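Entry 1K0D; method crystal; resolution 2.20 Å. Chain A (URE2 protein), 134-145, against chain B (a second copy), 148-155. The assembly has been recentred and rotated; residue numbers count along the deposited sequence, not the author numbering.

Chain A, residues 134-145: GQALHFRYFHSQ
Chain B (148-155) ASAVERYT

The guanidinium of Arg B153 lies flat on the imidazole of His A138, with centres 3.4 Å apart and planes only 12° from parallel. Arg B153 NH1 sits over one face of the ring, 3.2 Å from His A138 CE1. Arg B153 NH1 is also 3.4 Å from His A138 ND1 and 3.3 Å from His A138 NE2, but the angles are poor for hydrogen bonding, as expected when a nitrogen sits above a ring rather than in its plane. This pair is therefore a stack. Across the two stretches as a whole, no hydrogen bond is clear.

Chain A is helical from Gly A134 through Tyr A141, continuing a helix begun earlier, with psi near -40° through Leu A137. Over 138-142 a wider pi-type turn occurs: His A143 N lies 2.8 Å from His A138 O, and Phe A142 N bonds to the same His A138 O at 2.8 Å. His A143 lies in loop with phi/psi -78°/153°. Chain B is helical throughout 148-155. The helix axes approach only to 13.1 Å, and their N-to-C directions differ by 134°, so the register runs in opposite senses: CA of Gln A135 is 10.5 Å from CA of Tyr B154, and CA of Ser A144 is 7.7 Å from CA of Ser B149. Near Arg B153 the long side chains span the gap, while the backbones come closer at Ser A144 and Ser B149. In total 387 Å² is buried.

Arg B153 has the largest area covered, 79 Å². Its CA-to-CB bond points toward chain A, and chi1 to chi3 are all t (169°, -176°, 168°), so the chain is extended until chi4 of 71° turns the guanidinium. Arg B153 NE makes a weak hydrogen bond to Tyr B154 OH (3.4 Å, 162°). His A138 also points toward its partner, with chi1 t (173°) and chi2 78°.

Phe A139 (chi1 m, chi2 102°) and Tyr B154 (chi1 m, chi2 109°) both leave their backbones sideways, yet their ring ends converge. Phe A139 CZ makes apolar contacts with Tyr B154 CE1 at 4.0 Å and Ala B150 CB at 4.2 Å; separately, Phe A139 CZ is 4.0 Å from Arg B153 CD. Tyr B154 OH lies at the edge of the Phe A139 ring, 3.2 Å from Phe A139 CE1. Gln A135 (chi1 and chi2 m) brings its side-chain end to the same tyrosine and arginine, although its amide is probably turned over in the model.

Near Ser B149 (chi1 p), His A143 has chi1 t (-161°) and chi2 -126°; His A143 ND1 donates to Gln A145 O at 3.1 Å, tying the ring to its own loop.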

ATOM      1  N   GLY A 134      -9.839   6.557   8.281  1.00 24.23           N
ATOM      2  CA  GLY A 134     -10.352   5.586   9.232  1.00 24.68           C
ATOM      3  C   GLY A 134     -10.107   5.980  10.684  1.00 26.20           C
ATOM      4  O   GLY A 134     -10.987   5.823  11.530  1.00 25.20           O
ATOM      5  N   GLN A 135      -8.917   6.499  10.982  1.00 24.49           N
ATOM      6  CA  GLN A 135      -8.609   6.882  12.354  1.00 25.15           C
ATOM      7  C   GLN A 135      -9.332   8.173  12.734  1.00 26.03           C
ATOM      8  O   GLN A 135      -9.751   8.342  13.885  1.00 27.73           O
ATOM      9  CB  GLN A 135      -7.095   7.045  12.556  1.00 24.36           C
ATOM     10  CG  GLN A 135      -6.229   5.874  12.061  1.00 22.48           C
ATOM     11  CD  GLN A 135      -6.861   4.516  12.289  1.00 24.17           C
ATOM     12  OE1 GLN A 135      -7.179   3.808  11.337  1.00 27.33           O
ATOM     13  NE2 GLN A 135      -7.052   4.148  13.547  1.00 22.43           N
ATOM     14  N   ALA A 136      -9.484   9.087  11.778  1.00 24.63           N
ATOM     15  CA  ALA A 136     -10.184  10.334  12.068  1.00 24.89           C
ATOM     16  C   ALA A 136     -11.607   9.991  12.487  1.00 25.59           C
ATOM     17  O   ALA A 136     -12.126  10.531  13.468  1.00 26.03           O
ATOM     18  CB  ALA A 136     -10.196  11.244  10.843  1.00 22.69           C
ATOM     19  N   LEU A 137     -12.225   9.068  11.756  1.00 25.18           N
ATOM     20  CA  LEU A 137     -13.594   8.643  12.044  1.00 26.55           C
ATOM     21  C   LEU A 137     -13.728   7.968  13.400  1.00 25.44           C
ATOM     22  O   LEU A 137     -14.700   8.202  14.116  1.00 22.92           O
ATOM     23  CB  LEU A 137     -14.096   7.677  10.966  1.00 24.88           C
ATOM     24  CG  LEU A 137     -14.520   8.259   9.619  1.00 27.16           C
ATOM     25  CD1 LEU A 137     -14.736   7.116   8.605  1.00 26.77           C
ATOM     26  CD2 LEU A 137     -15.798   9.077   9.811  1.00 27.09           C
ATOM     27  N   HIS A 138     -12.759   7.121  13.744  1.00 26.46           N
ATOM     28  CA  HIS A 138     -12.786   6.405  15.019  1.00 25.78           C
ATOM     29  C   HIS A 138     -12.748   7.313  16.239  1.00 26.18           C
ATOM     30  O   HIS A 138     -13.567   7.171  17.141  1.00 27.29           O
ATOM     31  CB  HIS A 138     -11.621   5.422  15.126  1.00 27.79           C
ATOM     32  CG  HIS A 138     -11.507   4.777  16.477  1.00 27.25           C
ATOM     33  ND1 HIS A 138     -12.317   3.734  16.875  1.00 25.56           N
ATOM     34  CD2 HIS A 138     -10.709   5.059  17.536  1.00 22.45           C
ATOM     35  CE1 HIS A 138     -12.022   3.401  18.120  1.00 24.90           C
ATOM     36  NE2 HIS A 138     -11.051   4.189  18.544  1.00 22.95           N
ATOM     37  N   PHE A 139     -11.790   8.232  16.285  1.00 27.49           N
ATOM     38  CA  PHE A 139     -11.679   9.126  17.436  1.00 28.47           C
ATOM     39  C   PHE A 139     -12.769  10.179  17.441  1.00 29.25           C
ATOM     40  O   PHE A 139     -13.066  10.781  18.470  1.00 29.76           O
ATOM     41  CB  PHE A 139     -10.302   9.796  17.471  1.00 27.23           C
ATOM     42  CG  PHE A 139      -9.202   8.870  17.901  1.00 27.76           C
ATOM     43  CD1 PHE A 139      -8.333   8.317  16.970  1.00 27.31           C
ATOM     44  CD2 PHE A 139      -9.071   8.508  19.239  1.00 27.25           C
ATOM     45  CE1 PHE A 139      -7.346   7.411  17.362  1.00 26.45           C
ATOM     46  CE2 PHE A 139      -8.092   7.605  19.640  1.00 28.30           C
ATOM     47  CZ  PHE A 139      -7.226   7.054  18.696  1.00 27.43           C
ATOM     48  N   ARG A 140     -13.366  10.391  16.281  1.00 29.50           N
ATOM     49  CA  ARG A 140     -14.428  11.366  16.147  1.00 30.64           C
ATOM     50  C   ARG A 140     -15.775  10.776  16.562  1.00 29.45           C
ATOM     51  O   ARG A 140     -16.568  11.441  17.213  1.00 28.63           O
ATOM     52  CB  ARG A 140     -14.501  11.842  14.699  1.00 33.54           C
ATOM     53  CG  ARG A 140     -15.683  12.720  14.381  1.00 39.79           C
ATOM     54  CD  ARG A 140     -15.303  14.179  14.352  1.00 44.06           C
ATOM     55  NE  ARG A 140     -16.317  14.964  13.658  1.00 47.93           N
ATOM     56  CZ  ARG A 140     -16.255  16.278  13.473  1.00 50.24           C
ATOM     57  NH1 ARG A 140     -17.234  16.898  12.824  1.00 51.24           N
ATOM     58  NH2 ARG A 140     -15.221  16.970  13.938  1.00 50.27           N
ATOM     59  N   TYR A 141     -16.013   9.513  16.219  1.00 29.63           N
ATOM     60  CA  TYR A 141     -17.295   8.885  16.523  1.00 29.03           C
ATOM     61  C   TYR A 141     -17.345   7.634  17.387  1.00 29.70           C
ATOM     62  O   TYR A 141     -18.344   7.411  18.068  1.00 30.11           O
ATOM     63  CB  TYR A 141     -18.033   8.554  15.218  1.00 28.26           C
ATOM     64  CG  TYR A 141     -18.344   9.747  14.347  1.00 28.71           C
ATOM     65  CD1 TYR A 141     -17.613   9.995  13.190  1.00 27.58           C
ATOM     66  CD2 TYR A 141     -19.350  10.646  14.700  1.00 29.74           C
ATOM     67  CE1 TYR A 141     -17.871  11.114  12.398  1.00 30.51           C
ATOM     68  CE2 TYR A 141     -19.619  11.770  13.916  1.00 31.90           C
ATOM     69  CZ  TYR A 141     -18.875  11.996  12.770  1.00 31.07           C
ATOM     70  OH  TYR A 141     -19.129  13.105  11.999  1.00 33.06           O
ATOM     71  N   PHE A 142     -16.301   6.813  17.376  1.00 31.30           N
ATOM     72  CA  PHE A 142     -16.372   5.563  18.126  1.00 31.15           C
ATOM     73  C   PHE A 142     -15.352   5.262  19.209  1.00 32.26           C
ATOM     74  O   PHE A 142     -15.310   4.138  19.716  1.00 33.11           O
ATOM     75  CB  PHE A 142     -16.385   4.390  17.141  1.00 33.83           C
ATOM     76  CG  PHE A 142     -17.274   4.609  15.948  1.00 35.56           C
ATOM     77  CD1 PHE A 142     -16.747   5.084  14.753  1.00 36.43           C
ATOM     78  CD2 PHE A 142     -18.643   4.371  16.031  1.00 36.92           C
ATOM     79  CE1 PHE A 142     -17.570   5.323  13.654  1.00 39.21           C
ATOM     80  CE2 PHE A 142     -19.475   4.606  14.940  1.00 37.88           C
ATOM     81  CZ  PHE A 142     -18.939   5.083  13.749  1.00 37.76           C
ATOM     82  N   HIS A 143     -14.517   6.221  19.581  1.00 31.54           N
ATOM     83  CA  HIS A 143     -13.554   5.899  20.619  1.00 31.24           C
ATOM     84  C   HIS A 143     -14.235   5.920  21.983  1.00 31.55           C
ATOM     85  O   HIS A 143     -15.230   6.617  22.176  1.00 29.98           O
ATOM     86  CB  HIS A 143     -12.382   6.870  20.617  1.00 28.67           C
ATOM     87  CG  HIS A 143     -11.177   6.341  21.330  1.00 31.61           C
ATOM     88  ND1 HIS A 143     -10.553   7.024  22.352  1.00 30.32           N
ATOM     89  CD2 HIS A 143     -10.483   5.190  21.167  1.00 30.20           C
ATOM     90  CE1 HIS A 143      -9.526   6.318  22.786  1.00 31.65           C
ATOM     91  NE2 HIS A 143      -9.461   5.201  22.083  1.00 34.87           N
ATOM     92  N   SER A 144     -13.694   5.140  22.912  1.00 32.11           N
ATOM     93  CA  SER A 144     -14.228   5.048  24.265  1.00 35.33           C
ATOM     94  C   SER A 144     -14.111   6.375  25.014  1.00 36.69           C
ATOM     95  O   SER A 144     -14.746   6.568  26.046  1.00 37.68           O
ATOM     96  CB  SER A 144     -13.472   3.974  25.048  1.00 36.20           C
ATOM     97  OG  SER A 144     -12.105   4.334  25.207  1.00 37.21           O
ATOM     98  N   GLN A 145     -13.287   7.280  24.495  1.00 37.61           N
ATOM     99  CA  GLN A 145     -13.078   8.576  25.127  1.00 37.20           C
ATOM    100  C   GLN A 145     -12.977   9.648  24.047  1.00 34.83           C
ATOM    101  O   GLN A 145     -12.491   9.384  22.950  1.00 33.03           O
ATOM    102  CB  GLN A 145     -11.789   8.537  25.959  1.00 40.25           C
ATOM    103  CG  GLN A 145     -11.553   9.760  26.828  1.00 46.25           C
ATOM    104  CD  GLN A 145     -10.294   9.638  27.681  1.00 48.37           C
ATOM    105  OE1 GLN A 145     -10.118   8.660  28.407  1.00 50.99           O
ATOM    106  NE2 GLN A 145      -9.421  10.638  27.600  1.00 45.84           N
TER
ATOM    107  N   ALA B 148      -3.588   6.796  27.117  1.00 31.84           N
ATOM    108  CA  ALA B 148      -3.520   5.350  27.313  1.00 31.34           C
ATOM    109  C   ALA B 148      -4.447   4.551  26.398  1.00 31.20           C
ATOM    110  O   ALA B 148      -4.073   3.481  25.909  1.00 31.42           O
ATOM    111  CB  ALA B 148      -3.824   5.005  28.774  1.00 28.15           C
ATOM    112  N   SER B 149      -5.660   5.052  26.177  1.00 29.59           N
ATOM    113  CA  SER B 149      -6.603   4.339  25.327  1.00 28.66           C
ATOM    114  C   SER B 149      -6.107   4.274  23.886  1.00 28.08           C
ATOM    115  O   SER B 149      -6.371   3.304  23.181  1.00 29.45           O
ATOM    116  CB  SER B 149      -7.987   4.993  25.384  1.00 27.22           C
ATOM    117  OG  SER B 149      -7.930   6.366  25.045  1.00 28.85           O
ATOM    118  N   ALA B 150      -5.381   5.301  23.453  1.00 26.36           N
ATOM    119  CA  ALA B 150      -4.848   5.328  22.096  1.00 26.08           C
ATOM    120  C   ALA B 150      -3.704   4.319  21.977  1.00 27.32           C
ATOM    121  O   ALA B 150      -3.620   3.574  21.001  1.00 25.97           O
ATOM    122  CB  ALA B 150      -4.354   6.727  21.754  1.00 25.34           C
ATOM    123  N   VAL B 151      -2.830   4.295  22.981  1.00 27.09           N
ATOM    124  CA  VAL B 151      -1.697   3.372  22.984  1.00 27.48           C
ATOM    125  C   VAL B 151      -2.192   1.938  22.891  1.00 27.42           C
ATOM    126  O   VAL B 151      -1.726   1.168  22.058  1.00 28.49           O
ATOM    127  CB  VAL B 151      -0.840   3.515  24.269  1.00 26.58           C
ATOM    128  CG1 VAL B 151       0.247   2.428  24.313  1.00 24.29           C
ATOM    129  CG2 VAL B 151      -0.203   4.886  24.308  1.00 25.78           C
ATOM    130  N   GLU B 152      -3.146   1.590  23.746  1.00 28.21           N
ATOM    131  CA  GLU B 152      -3.704   0.242  23.767  1.00 29.06           C
ATOM    132  C   GLU B 152      -4.396  -0.135  22.450  1.00 28.84           C
ATOM    133  O   GLU B 152      -4.301  -1.271  21.993  1.00 28.60           O
ATOM    134  CB  GLU B 152      -4.691   0.115  24.932  1.00 31.32           C
ATOM    135  CG  GLU B 152      -5.313  -1.260  25.083  1.00 37.12           C
ATOM    136  CD  GLU B 152      -6.197  -1.373  26.319  1.00 41.02           C
ATOM    137  OE1 GLU B 152      -7.126  -0.549  26.477  1.00 42.90           O
ATOM    138  OE2 GLU B 152      -5.963  -2.292  27.133  1.00 44.05           O
ATOM    139  N   ARG B 153      -5.096   0.816  21.842  1.00 28.35           N
ATOM    140  CA  ARG B 153      -5.786   0.548  20.581  1.00 28.62           C
ATOM    141  C   ARG B 153      -4.799   0.082  19.507  1.00 27.75           C
ATOM    142  O   ARG B 153      -4.984  -0.961  18.887  1.00 28.30           O
ATOM    143  CB  ARG B 153      -6.512   1.810  20.096  1.00 26.81           C
ATOM    144  CG  ARG B 153      -7.056   1.736  18.676  1.00 26.61           C
ATOM    145  CD  ARG B 153      -7.674   3.063  18.274  1.00 27.14           C
ATOM    146  NE  ARG B 153      -7.960   3.129  16.845  1.00 29.17           N
ATOM    147  CZ  ARG B 153      -8.921   2.440  16.236  1.00 25.62           C
ATOM    148  NH1 ARG B 153      -9.701   1.627  16.929  1.00 24.91           N
ATOM    149  NH2 ARG B 153      -9.098   2.572  14.930  1.00 23.93           N
ATOM    150  N   TYR B 154      -3.741   0.851  19.305  1.00 27.66           N
ATOM    151  CA  TYR B 154      -2.759   0.516  18.288  1.00 26.72           C
ATOM    152  C   TYR B 154      -1.807  -0.623  18.624  1.00 26.20           C
ATOM    153  O   TYR B 154      -1.402  -1.380  17.737  1.00 26.71           O
ATOM    154  CB  TYR B 154      -1.996   1.778  17.902  1.00 23.57           C
ATOM    155  CG  TYR B 154      -2.920   2.780  17.266  1.00 26.01           C
ATOM    156  CD1 TYR B 154      -3.284   3.950  17.929  1.00 22.32           C
ATOM    157  CD2 TYR B 154      -3.509   2.511  16.023  1.00 26.37           C
ATOM    158  CE1 TYR B 154      -4.216   4.828  17.375  1.00 23.47           C
ATOM    159  CE2 TYR B 154      -4.442   3.378  15.459  1.00 25.25           C
ATOM    160  CZ  TYR B 154      -4.790   4.533  16.143  1.00 24.42           C
ATOM    161  OH  TYR B 154      -5.709   5.381  15.594  1.00 23.85           O
ATOM    162  N   THR B 155      -1.451  -0.760  19.896  1.00 25.51           N
ATOM    163  CA  THR B 155      -0.560  -1.843  20.285  1.00 27.01           C
ATOM    164  C   THR B 155      -1.296  -3.170  20.093  1.00 26.92           C
ATOM    165  O   THR B 155      -0.712  -4.157  19.646  1.00 25.37           O
ATOM    166  CB  THR B 155      -0.118  -1.703  21.741  1.00 27.69           C
ATOM    167  OG1 THR B 155       0.449  -0.399  21.937  1.00 30.19           O
ATOM    168  CG2 THR B 155       0.933  -2.748  22.069  1.00 30.58           C
TER